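Local atomic coordinates of alginate lyase (Bacteroides ovatus, PDB entry 3NNB), a protein that probably cleaves the uronic acid polymer alginate by beta-elimination. Residues Gln340-Arg348 against Tyr359-Thr369; Ser65-Asp73 against Tyr82-Leu93. All coordinates share one frame; numbering follows the deposited sequence. Where two conformers were deposited one is given.

Contact 1: Gln340-Arg348 against Tyr359-Thr369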
loop_
_atom_site.group_PDB
_atom_site.type_symbol
_atom_site.label_atom_id
_atom_site.label_comp_id
_atom_site.label_asym_id
_atom_site.label_seq_id
_atom_site.Cartn_x
_atom_site.Cartn_y
_atom_site.Cartn_z
ATOM N N GLN A 340 -13.957 11.266 0.284
ATOM C CA GLN A 340 -14.575 11.783 -0.946
ATOM C C GLN A 340 -13.505 12.104 -2.016
ATOM O O GLN A 340 -13.637 11.707 -3.159
ATOM C CB GLN A 340 -15.418 13.018 -0.640
ATOM C CG GLN A 340 -16.737 12.668 0.035
ATOM C CD GLN A 340 -17.758 12.137 -0.958
ATOM O OE1 GLN A 340 -17.781 12.595 -2.109
ATOM N NE2 GLN A 340 -18.609 11.203 -0.532
ATOM N N GLU A 341 -12.441 12.816 -1.625
ATOM C CA GLU A 341 -11.366 13.120 -2.551
ATOM C C GLU A 341 -10.704 11.845 -3.083
ATOM O O GLU A 341 -10.506 11.696 -4.288
ATOM C CB GLU A 341 -10.335 14.037 -1.900
ATOM C CG GLU A 341 -9.213 14.363 -2.860
ATOM C CD GLU A 341 -8.152 15.296 -2.273
ATOM O OE1 GLU A 341 -8.061 15.348 -1.035
ATOM O OE2 GLU A 341 -7.405 15.946 -3.048
ATOM N N GLU A 342 -10.383 10.913 -2.210
ATOM C CA GLU A 342 -9.805 9.629 -2.616
ATOM C C GLU A 342 -10.680 8.876 -3.615
ATOM O O GLU A 342 -10.167 8.298 -4.573
ATOM C CB GLU A 342 -9.533 8.748 -1.405
ATOM C CG GLU A 342 -8.387 9.244 -0.557
ATOM C CD GLU A 342 -7.974 8.229 0.569
ATOM O OE1 GLU A 342 -8.101 7.014 0.355
ATOM O OE2 GLU A 342 -7.546 8.670 1.653
ATOM N N ALA A 343 -11.995 8.905 -3.399
ATOM C CA ALA A 343 -12.932 8.277 -4.328
ATOM C C ALA A 343 -12.785 8.831 -5.753
ATOM O O ALA A 343 -12.895 8.104 -6.713
ATOM C CB ALA A 343 -14.358 8.440 -3.817
ATOM N N CYS A 344 -12.588 10.156 -5.871
ATOM C CA CYS A 344 -12.408 10.790 -7.166
ATOM C C CYS A 344 -11.145 10.269 -7.893
ATOM O O CYS A 344 -11.113 10.212 -9.151
ATOM C CB CYS A 344 -12.299 12.311 -6.979
ATOM S SG CYS A 344 -13.850 13.086 -6.446
ATOM N N TRP A 345 -10.110 9.910 -7.115
ATOM C CA TRP A 345 -8.901 9.323 -7.680
ATOM C C TRP A 345 -9.042 7.822 -7.944
ATOM O O TRP A 345 -8.425 7.312 -8.870
ATOM C CB TRP A 345 -7.679 9.679 -6.833
ATOM C CG TRP A 345 -7.380 11.105 -7.022
ATOM C CD1 TRP A 345 -7.772 12.137 -6.245
ATOM C CD2 TRP A 345 -6.654 11.685 -8.130
ATOM N NE1 TRP A 345 -7.357 13.328 -6.803
ATOM C CE2 TRP A 345 -6.642 13.069 -7.937
ATOM C CE3 TRP A 345 -6.003 11.158 -9.247
ATOM C CZ2 TRP A 345 -6.013 13.939 -8.834
ATOM C CZ3 TRP A 345 -5.399 12.022 -10.133
ATOM C CH2 TRP A 345 -5.411 13.393 -9.925
ATOM N N ILE A 346 -9.881 7.110 -7.190
ATOM C CA ILE A 346 -10.293 5.779 -7.618
ATOM C C ILE A 346 -10.863 5.845 -9.041
ATOM O O ILE A 346 -10.567 4.966 -9.870
ATOM C CB ILE A 346 -11.305 5.148 -6.600
ATOM C CG1 ILE A 346 -10.607 4.833 -5.256
ATOM C CG2 ILE A 346 -12.000 3.898 -7.146
ATOM C CD1 ILE A 346 -9.486 3.738 -5.285
ATOM N N LEU A 347 -11.708 6.855 -9.311
ATOM C CA LEU A 347 -12.334 6.991 -10.614
ATOM C C LEU A 347 -11.336 7.292 -11.741
ATOM O O LEU A 347 -11.421 6.703 -12.804
ATOM C CB LEU A 347 -13.441 8.036 -10.584
ATOM C CG LEU A 347 -14.660 7.659 -9.761
ATOM C CD1 LEU A 347 -15.702 8.738 -9.948
ATOM C CD2 LEU A 347 -15.238 6.287 -10.137
ATOM N N ARG A 348 -10.353 8.149 -11.468
ATOM C CA ARG A 348 -9.225 8.342 -12.406
ATOM C C ARG A 348 -8.534 7.032 -12.748
ATOM O O ARG A 348 -8.303 6.718 -13.911
ATOM C CB ARG A 348 -8.208 9.282 -11.762
ATOM C CG ARG A 348 -6.877 9.438 -12.480
ATOM C CD ARG A 348 -6.951 10.074 -13.877
ATOM N NE ARG A 348 -7.429 11.453 -13.859
ATOM C CZ ARG A 348 -6.680 12.556 -13.735
ATOM N NH1 ARG A 348 -5.363 12.517 -13.593
ATOM N NH2 ARG A 348 -7.268 13.732 -13.737
ATOM N N TYR A 359 -15.773 7.597 -16.189
ATOM C CA TYR A 359 -15.442 7.734 -14.786
ATOM C C TYR A 359 -14.626 8.997 -14.465
ATOM O O TYR A 359 -14.788 9.604 -13.409
ATOM C CB TYR A 359 -14.636 6.533 -14.305
ATOM C CG TYR A 359 -15.351 5.211 -14.318
ATOM C CD1 TYR A 359 -16.697 5.102 -13.955
ATOM C CD2 TYR A 359 -14.659 4.050 -14.604
ATOM C CE1 TYR A 359 -17.311 3.908 -13.913
ATOM C CE2 TYR A 359 -15.287 2.826 -14.571
ATOM C CZ TYR A 359 -16.619 2.766 -14.248
ATOM O OH TYR A 359 -17.256 1.531 -14.235
ATOM N N GLU A 360 -13.726 9.386 -15.367
ATOM C CA GLU A 360 -12.883 10.559 -15.112
ATOM C C GLU A 360 -13.730 11.828 -15.082
ATOM O O GLU A 360 -13.462 12.708 -14.277
ATOM C CB GLU A 360 -11.738 10.694 -16.143
ATOM C CG GLU A 360 -11.043 12.060 -16.122
ATOM C CD GLU A 360 -10.390 12.429 -14.793
ATOM O OE1 GLU A 360 -10.211 11.545 -13.931
ATOM O OE2 GLU A 360 -10.039 13.613 -14.616
ATOM N N ALA A 361 -14.737 11.920 -15.957
ATOM C CA ALA A 361 -15.660 13.067 -15.963
ATOM C C ALA A 361 -16.377 13.231 -14.623
ATOM O O ALA A 361 -16.503 14.334 -14.102
ATOM C CB ALA A 361 -16.668 12.946 -17.112
ATOM N N ILE A 362 -16.796 12.113 -14.040
ATOM C CA ILE A 362 -17.416 12.118 -12.715
ATOM C C ILE A 362 -16.389 12.572 -11.682
ATOM O O ILE A 362 -16.653 13.486 -10.919
ATOM C CB ILE A 362 -17.999 10.737 -12.354
ATOM C CG1 ILE A 362 -19.120 10.348 -13.315
ATOM C CG2 ILE A 362 -18.516 10.725 -10.908
ATOM C CD1 ILE A 362 -19.681 8.930 -13.124
ATOM N N GLY A 363 -15.194 11.964 -11.673
ATOM C CA GLY A 363 -14.159 12.338 -10.703
ATOM C C GLY A 363 -13.827 13.828 -10.786
ATOM O O GLY A 363 -13.686 14.490 -9.774
ATOM N N ALA A 364 -13.738 14.343 -12.018
ATOM C CA ALA A 364 -13.334 15.720 -12.273
ATOM C C ALA A 364 -14.385 16.723 -11.797
ATOM O O ALA A 364 -14.038 17.842 -11.408
ATOM C CB ALA A 364 -13.061 15.909 -13.777
ATOM N N GLN A 365 -15.653 16.305 -11.801
ATOM C CA GLN A 365 -16.770 17.117 -11.318
ATOM C C GLN A 365 -16.647 17.434 -9.832
ATOM O O GLN A 365 -16.954 18.538 -9.409
ATOM C CB GLN A 365 -18.099 16.410 -11.626
ATOM C CG GLN A 365 -19.348 17.209 -11.336
ATOM C CD GLN A 365 -20.642 16.446 -11.661
ATOM O OE1 GLN A 365 -20.644 15.435 -12.391
ATOM N NE2 GLN A 365 -21.755 16.943 -11.119
ATOM N N PHE A 366 -16.146 16.490 -9.037
ATOM C CA PHE A 366 -16.118 16.649 -7.579
ATOM C C PHE A 366 -14.743 16.828 -6.953
ATOM O O PHE A 366 -14.648 17.210 -5.798
ATOM C CB PHE A 366 -16.841 15.477 -6.922
ATOM C CG PHE A 366 -18.262 15.309 -7.425
ATOM C CD1 PHE A 366 -19.227 16.246 -7.080
ATOM C CD2 PHE A 366 -18.609 14.267 -8.265
ATOM C CE1 PHE A 366 -20.523 16.118 -7.552
ATOM C CE2 PHE A 366 -19.892 14.140 -8.721
ATOM C CZ PHE A 366 -20.846 15.072 -8.378
ATOM N N ARG A 367 -13.686 16.542 -7.706
ATOM C CA ARG A 367 -12.317 16.592 -7.177
ATOM C C ARG A 367 -11.856 18.053 -6.994
ATOM O O ARG A 367 -12.112 18.855 -7.886
ATOM C CB ARG A 367 -11.461 15.969 -8.281
ATOM C CG ARG A 367 -10.046 15.715 -7.991
ATOM C CD ARG A 367 -9.352 15.222 -9.231
ATOM N NE ARG A 367 -9.792 13.887 -9.620
ATOM C CZ ARG A 367 -10.139 13.537 -10.871
ATOM N NH1 ARG A 367 -10.092 14.449 -11.861
ATOM N NH2 ARG A 367 -10.534 12.268 -11.140
ATOM N N GLU A 368 -11.206 18.374 -5.864
ATOM C CA GLU A 368 -10.624 19.706 -5.631
ATOM C C GLU A 368 -9.106 19.638 -5.411
ATOM O O GLU A 368 -8.491 20.561 -4.865
ATOM C CB GLU A 368 -11.307 20.371 -4.431
ATOM C CG GLU A 368 -12.731 20.816 -4.745
ATOM C CD GLU A 368 -13.396 21.500 -3.570
ATOM O OE1 GLU A 368 -13.315 20.964 -2.432
ATOM O OE2 GLU A 368 -14.003 22.570 -3.796
ATOM N N THR A 369 -8.489 18.572 -5.887
ATOM C CA THR A 369 -7.066 18.310 -5.680
ATOM C C THR A 369 -6.171 19.403 -6.279
ATOM O O THR A 369 -6.141 19.572 -7.476
ATOM C CB THR A 369 -6.755 16.902 -6.261
ATOM O OG1 THR A 369 -7.685 15.968 -5.697
ATOM C CG2 THR A 369 -5.347 16.395 -5.917
#
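The carboxylate of Glu360 lies between two arginines, and each of its oxygens accepts from both. Arg348 comes side-on, its NE meeting Glu360 OE1 at 2.8 Å while its NH2 takes OE2, both from above the carboxylate plane. Arg367 comes end-on from the opposite face, on the syn side, with NH2 to OE1 and NH1 to OE2. Four N-H bonds thus hold one carboxylate, and they bring Arg348 NH2 within 3.5 Å of Arg367 NH1; the shared anion probably offsets the closeness of these two donors. The bends of Arg348 at chi2 and chi3, both 64°, fold its chain back to present the NE edge to Glu360. The network spans two helices, 336-351 and 359-366, that pack as a nearly antiparallel pair, their local axes 8.0 Å apart at 156°. Gly363, without a side chain, lets the backbones come close beside Cys344, and Leu347 CD1 rests on Ile362 CG2 at 3.6 Å. Cys344 O already takes the helical bond from Arg348 N; on the other face of its carbonyl plane it also accepts Arg367 NH2 at 2.9 Å. The Arg367 guanidinium lies over the six-membered ring of Trp345 in a cation-pi contact, the two planes 44° apart. Past the end of helix 359-366, Thr369 OG1 links two partners: Trp345 NE1 donates to it almost straight and in the indole plane (2.9 Å), and the hydroxyl donates to the anti lone pair of Glu341 OE2 at 2.7 Å. Arg348 NH1 is satisfied by Tyr379 O.

Contact 2: Ser65-Asp73 against Tyr82-Leu93; sequences SMGPYWWPD and YIRKDGQRNPEL
Asn90 ND2 joins the two segments by donating to Trp70 O at 2.9 Å, in the carbonyl plane and on a lone pair. The same nitrogen also donates to Glu92 OE1, which receives Tyr82 OH on its syn side as well. With its CG anti to the backbone N (chi1 179°), Asn90 places its amide between Trp70 O and Glu92, where OD1 accepts Glu92 N in an Asx turn; the methyl CE of selenomethionine Met66 lies 3.3 Å from ND2. The backbone framework is a short antiparallel beta hairpin: Trp71 and Ile83 form its hydrogen-bonded pair, Trp70 and Arg84 the neighbouring non-hydrogen-bonded one. Next to it Tyr69 O accepts Lys85 N, and after the chain has turned back through Lys85-Gln88, Pro68 O accepts Asn90 N at 2.8 Å. The indoles of Trp70 and Trp71 leave opposite faces of the hairpin. Trp70 lays its six-membered ring over Arg84 CB, 3.7 Å from centroid to carbon, and its NE1 bonds to a citrate probably left from crystallisation. Trp71 stacks on the Asn90 amide, the planes 14° apart, while its NE1 gives a bond to Gln88 O from above that carbonyl's plane. Pro72 CD sits over the ring of Tyr82 in a CH-pi contact. At the type II turn Lys85-Gln88, the face of Tyr69 meets the peptide of Gly87, CE1 to CA 3.5 Å; its hydroxyl bonds to Tyr277.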
loop_
_atom_site.group_PDB
_atom_site.type_symbol
_atom_site.label_atom_id
_atom_site.label_comp_id
_atom_site.label_asym_id
_atom_site.label_seq_id
_atom_site.Cartn_x
_atom_site.Cartn_y
_atom_site.Cartn_z
ATOM N N SER A 65 4.946 -4.438 15.798
ATOM C CA SER A 65 3.963 -3.335 15.836
ATOM C C SER A 65 2.770 -3.744 16.687
ATOM O O SER A 65 2.683 -4.896 17.107
ATOM C CB SER A 65 3.462 -2.975 14.429
ATOM O OG SER A 65 2.784 -4.057 13.830
HETATM N N MSE A 66 1.890 -2.781 16.943
HETATM C CA MSE A 66 0.669 -2.989 17.732
HETATM C C MSE A 66 -0.568 -2.845 16.856
HETATM O O MSE A 66 -0.623 -1.955 15.997
HETATM C CB MSE A 66 0.580 -1.917 18.828
HETATM C CG MSE A 66 -0.527 -2.178 19.847
HETATM SE SE MSE A 66 -0.713 -0.624 21.036
HETATM C CE MSE A 66 -1.965 0.289 19.986
ATOM N N GLY A 67 -1.575 -3.681 17.074
ATOM C CA GLY A 67 -2.851 -3.527 16.378
ATOM C C GLY A 67 -3.367 -2.099 16.594
ATOM O O GLY A 67 -3.573 -1.680 17.754
ATOM N N PRO A 68 -3.564 -1.321 15.518
ATOM C CA PRO A 68 -3.800 0.113 15.741
ATOM C C PRO A 68 -5.083 0.459 16.477
ATOM O O PRO A 68 -5.133 1.495 17.120
ATOM C CB PRO A 68 -3.872 0.679 14.336
ATOM C CG PRO A 68 -2.995 -0.179 13.603
ATOM C CD PRO A 68 -3.198 -1.565 14.116
ATOM N N TYR A 69 -6.111 -0.392 16.378
ATOM C CA TYR A 69 -7.415 -0.084 16.983
ATOM C C TYR A 69 -7.598 -0.651 18.388
ATOM O O TYR A 69 -8.727 -0.722 18.895
ATOM C CB TYR A 69 -8.529 -0.571 16.082
ATOM C CG TYR A 69 -8.526 0.025 14.682
ATOM C CD1 TYR A 69 -8.157 1.342 14.421
ATOM C CD2 TYR A 69 -8.956 -0.751 13.613
ATOM C CE1 TYR A 69 -8.204 1.864 13.100
ATOM C CE2 TYR A 69 -8.994 -0.223 12.295
ATOM C CZ TYR A 69 -8.641 1.074 12.068
ATOM O OH TYR A 69 -8.690 1.570 10.762
ATOM N N TRP A 70 -6.496 -1.082 19.008
ATOM C CA TRP A 70 -6.556 -1.757 20.311
ATOM C C TRP A 70 -6.033 -0.812 21.386
ATOM O O TRP A 70 -4.948 -0.227 21.246
ATOM C CB TRP A 70 -5.770 -3.107 20.242
ATOM C CG TRP A 70 -6.475 -4.081 19.342
ATOM C CD1 TRP A 70 -6.426 -4.124 17.959
ATOM C CD2 TRP A 70 -7.446 -5.044 19.730
ATOM N NE1 TRP A 70 -7.259 -5.110 17.494
ATOM C CE2 TRP A 70 -7.905 -5.688 18.549
ATOM C CE3 TRP A 70 -7.946 -5.467 20.965
ATOM C CZ2 TRP A 70 -8.851 -6.733 18.581
ATOM C CZ3 TRP A 70 -8.879 -6.504 20.995
ATOM C CH2 TRP A 70 -9.306 -7.125 19.813
ATOM N N TRP A 71 -6.840 -0.690 22.455
ATOM C CA TRP A 71 -6.649 0.283 23.528
ATOM C C TRP A 71 -6.742 -0.363 24.901
ATOM O O TRP A 71 -7.430 -1.360 25.071
ATOM C CB TRP A 71 -7.763 1.352 23.504
ATOM C CG TRP A 71 -7.802 2.210 22.263
ATOM C CD1 TRP A 71 -8.169 1.823 21.011
ATOM C CD2 TRP A 71 -7.474 3.593 22.183
ATOM N NE1 TRP A 71 -8.082 2.901 20.134
ATOM C CE2 TRP A 71 -7.652 3.995 20.831
ATOM C CE3 TRP A 71 -7.019 4.539 23.112
ATOM C CZ2 TRP A 71 -7.446 5.307 20.417
ATOM C CZ3 TRP A 71 -6.810 5.842 22.684
ATOM C CH2 TRP A 71 -6.993 6.197 21.365
ATOM N N PRO A 72 -6.079 0.251 25.900
ATOM C CA PRO A 72 -6.267 -0.220 27.282
ATOM C C PRO A 72 -7.732 -0.198 27.699
ATOM O O PRO A 72 -8.463 0.741 27.355
ATOM C CB PRO A 72 -5.443 0.761 28.133
ATOM C CG PRO A 72 -4.571 1.501 27.201
ATOM C CD PRO A 72 -5.143 1.382 25.796
ATOM N N ASP A 73 -8.151 -1.243 28.423
ATOM C CA ASP A 73 -9.516 -1.392 28.911
ATOM C C ASP A 73 -9.580 -0.689 30.256
ATOM O O ASP A 73 -8.998 -1.167 31.195
ATOM C CB ASP A 73 -9.841 -2.870 29.108
ATOM C CG ASP A 73 -11.285 -3.110 29.489
ATOM O OD1 ASP A 73 -11.935 -2.155 29.946
ATOM O OD2 ASP A 73 -11.770 -4.246 29.333
ATOM N N TYR A 82 -6.127 -5.459 26.176
ATOM C CA TYR A 82 -6.686 -4.404 25.357
ATOM C C TYR A 82 -7.994 -4.792 24.681
ATOM O O TYR A 82 -8.271 -5.958 24.424
ATOM C CB TYR A 82 -5.654 -3.961 24.306
ATOM C CG TYR A 82 -4.585 -2.980 24.841
ATOM C CD1 TYR A 82 -4.260 -2.922 26.201
ATOM C CD2 TYR A 82 -3.878 -2.154 23.982
ATOM C CE1 TYR A 82 -3.287 -2.068 26.678
ATOM C CE2 TYR A 82 -2.923 -1.289 24.439
ATOM C CZ TYR A 82 -2.592 -1.247 25.802
ATOM O OH TYR A 82 -1.640 -0.352 26.215
ATOM N N ILE A 83 -8.748 -3.763 24.337
ATOM C CA ILE A 83 -10.027 -3.892 23.688
ATOM C C ILE A 83 -10.031 -3.084 22.403
ATOM O O ILE A 83 -9.251 -2.154 22.234
ATOM C CB ILE A 83 -11.188 -3.486 24.625
ATOM C CG1 ILE A 83 -10.995 -2.055 25.174
ATOM C CG2 ILE A 83 -11.349 -4.580 25.735
ATOM C CD1 ILE A 83 -12.269 -1.476 25.911
ATOM N N ARG A 84 -10.915 -3.456 21.490
ATOM C CA ARG A 84 -10.932 -2.853 20.169
ATOM C C ARG A 84 -11.907 -1.691 20.058
ATOM O O ARG A 84 -13.027 -1.746 20.545
ATOM C CB ARG A 84 -11.261 -3.903 19.118
ATOM C CG ARG A 84 -11.103 -3.427 17.694
ATOM C CD ARG A 84 -11.445 -4.605 16.820
ATOM N NE ARG A 84 -11.530 -4.367 15.399
ATOM C CZ ARG A 84 -12.637 -4.410 14.659
ATOM N NH1 ARG A 84 -13.856 -4.533 15.183
ATOM N NH2 ARG A 84 -12.520 -4.242 13.355
ATOM N N LYS A 85 -11.434 -0.602 19.449
ATOM C CA LYS A 85 -12.242 0.567 19.105
ATOM C C LYS A 85 -12.072 0.797 17.591
ATOM O O LYS A 85 -11.181 1.550 17.147
ATOM C CB LYS A 85 -11.759 1.806 19.861
ATOM C CG LYS A 85 -11.808 1.683 21.399
ATOM C CD LYS A 85 -13.218 1.499 21.896
ATOM C CE LYS A 85 -13.227 1.519 23.451
ATOM N NZ LYS A 85 -14.603 1.438 24.018
ATOM N N ASP A 86 -12.893 0.115 16.801
ATOM C CA ASP A 86 -12.720 0.124 15.333
ATOM C C ASP A 86 -12.649 1.560 14.823
ATOM O O ASP A 86 -13.537 2.403 15.099
ATOM C CB ASP A 86 -13.871 -0.661 14.661
ATOM C CG ASP A 86 -13.708 -0.810 13.164
ATOM O OD1 ASP A 86 -12.577 -0.659 12.649
ATOM O OD2 ASP A 86 -14.758 -1.065 12.489
ATOM N N GLY A 87 -11.589 1.847 14.067
ATOM C CA GLY A 87 -11.411 3.125 13.416
ATOM C C GLY A 87 -10.707 4.193 14.219
ATOM O O GLY A 87 -10.428 5.276 13.706
ATOM N N GLN A 88 -10.417 3.907 15.485
ATOM C CA GLN A 88 -9.740 4.858 16.373
ATOM C C GLN A 88 -8.341 4.351 16.686
ATOM O O GLN A 88 -8.199 3.310 17.342
ATOM C CB GLN A 88 -10.559 5.059 17.661
ATOM C CG GLN A 88 -11.998 5.561 17.416
ATOM C CD GLN A 88 -12.705 5.952 18.711
ATOM O OE1 GLN A 88 -12.335 6.920 19.344
ATOM N NE2 GLN A 88 -13.686 5.189 19.106
ATOM N N ARG A 89 -7.331 5.068 16.181
ATOM C CA ARG A 89 -5.944 4.641 16.252
ATOM C C ARG A 89 -5.281 5.033 17.588
ATOM O O ARG A 89 -5.155 6.229 17.929
ATOM C CB ARG A 89 -5.118 5.152 15.052
ATOM C CG ARG A 89 -5.523 4.537 13.722
ATOM C CD ARG A 89 -4.673 5.063 12.533
ATOM N NE ARG A 89 -3.313 4.508 12.489
ATOM C CZ ARG A 89 -2.918 3.419 11.820
ATOM N NH1 ARG A 89 -3.773 2.696 11.105
ATOM N NH2 ARG A 89 -1.632 3.035 11.880
ATOM N N ASN A 90 -4.829 4.026 18.319
ATOM C CA ASN A 90 -4.183 4.254 19.611
ATOM C C ASN A 90 -2.778 4.831 19.425
ATOM O O ASN A 90 -1.956 4.239 18.766
ATOM C CB ASN A 90 -4.087 2.932 20.339
ATOM C CG ASN A 90 -3.409 3.042 21.685
ATOM O OD1 ASN A 90 -2.832 4.092 22.050
ATOM N ND2 ASN A 90 -3.403 1.910 22.411
ATOM N N PRO A 91 -2.545 6.049 19.908
ATOM C CA PRO A 91 -1.239 6.654 19.635
ATOM C C PRO A 91 -0.055 5.879 20.210
ATOM O O PRO A 91 1.077 6.151 19.808
ATOM C CB PRO A 91 -1.368 8.048 20.245
ATOM C CG PRO A 91 -2.494 7.977 21.175
ATOM C CD PRO A 91 -3.444 6.945 20.642
ATOM N N GLU A 92 -0.286 4.971 21.150
ATOM C CA GLU A 92 0.783 4.085 21.655
ATOM C C GLU A 92 1.462 3.334 20.563
ATOM O O GLU A 92 2.579 2.912 20.717
ATOM C CB GLU A 92 0.223 3.033 22.641
ATOM C CG GLU A 92 -0.183 3.605 23.951
ATOM C CD GLU A 92 -0.538 2.523 24.938
ATOM O OE1 GLU A 92 -1.378 1.657 24.644
ATOM O OE2 GLU A 92 0.007 2.554 26.036
ATOM N N LEU A 93 0.772 3.121 19.452
ATOM C CA LEU A 93 1.414 2.383 18.353
ATOM C C LEU A 93 2.728 2.998 17.868
ATOM O O LEU A 93 3.606 2.295 17.339
ATOM C CB LEU A 93 0.427 2.155 17.224
ATOM C CG LEU A 93 0.114 3.337 16.306
ATOM C CD1 LEU A 93 1.206 3.502 15.211
ATOM C CD2 LEU A 93 -1.248 3.075 15.670
HETATM O O HOH W 1 3.125 -0.098 16.033
#

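How the contacts relate
Both segments of contact 2 come before those of contact 1 along the single chain. Their centres lie 32 Å apart and the nearest atoms about 12 Å, so neither touches the other; each is about 20 Å from the centre of the chain. Contact 1 joins two late helices, 336-351 and 359-366, and the former also packs on helix 274-293 of this chain, half of it helix and very little strand. Contact 2 touches both small sheets: the parallel pair 64-66 with 148-151 and the antiparallel pair 70-71 with 83-84. Contact 1 is thus helix-on-helix packing, while contact 2 is a hairpin and its following loop, with a citrate bound beside Trp70.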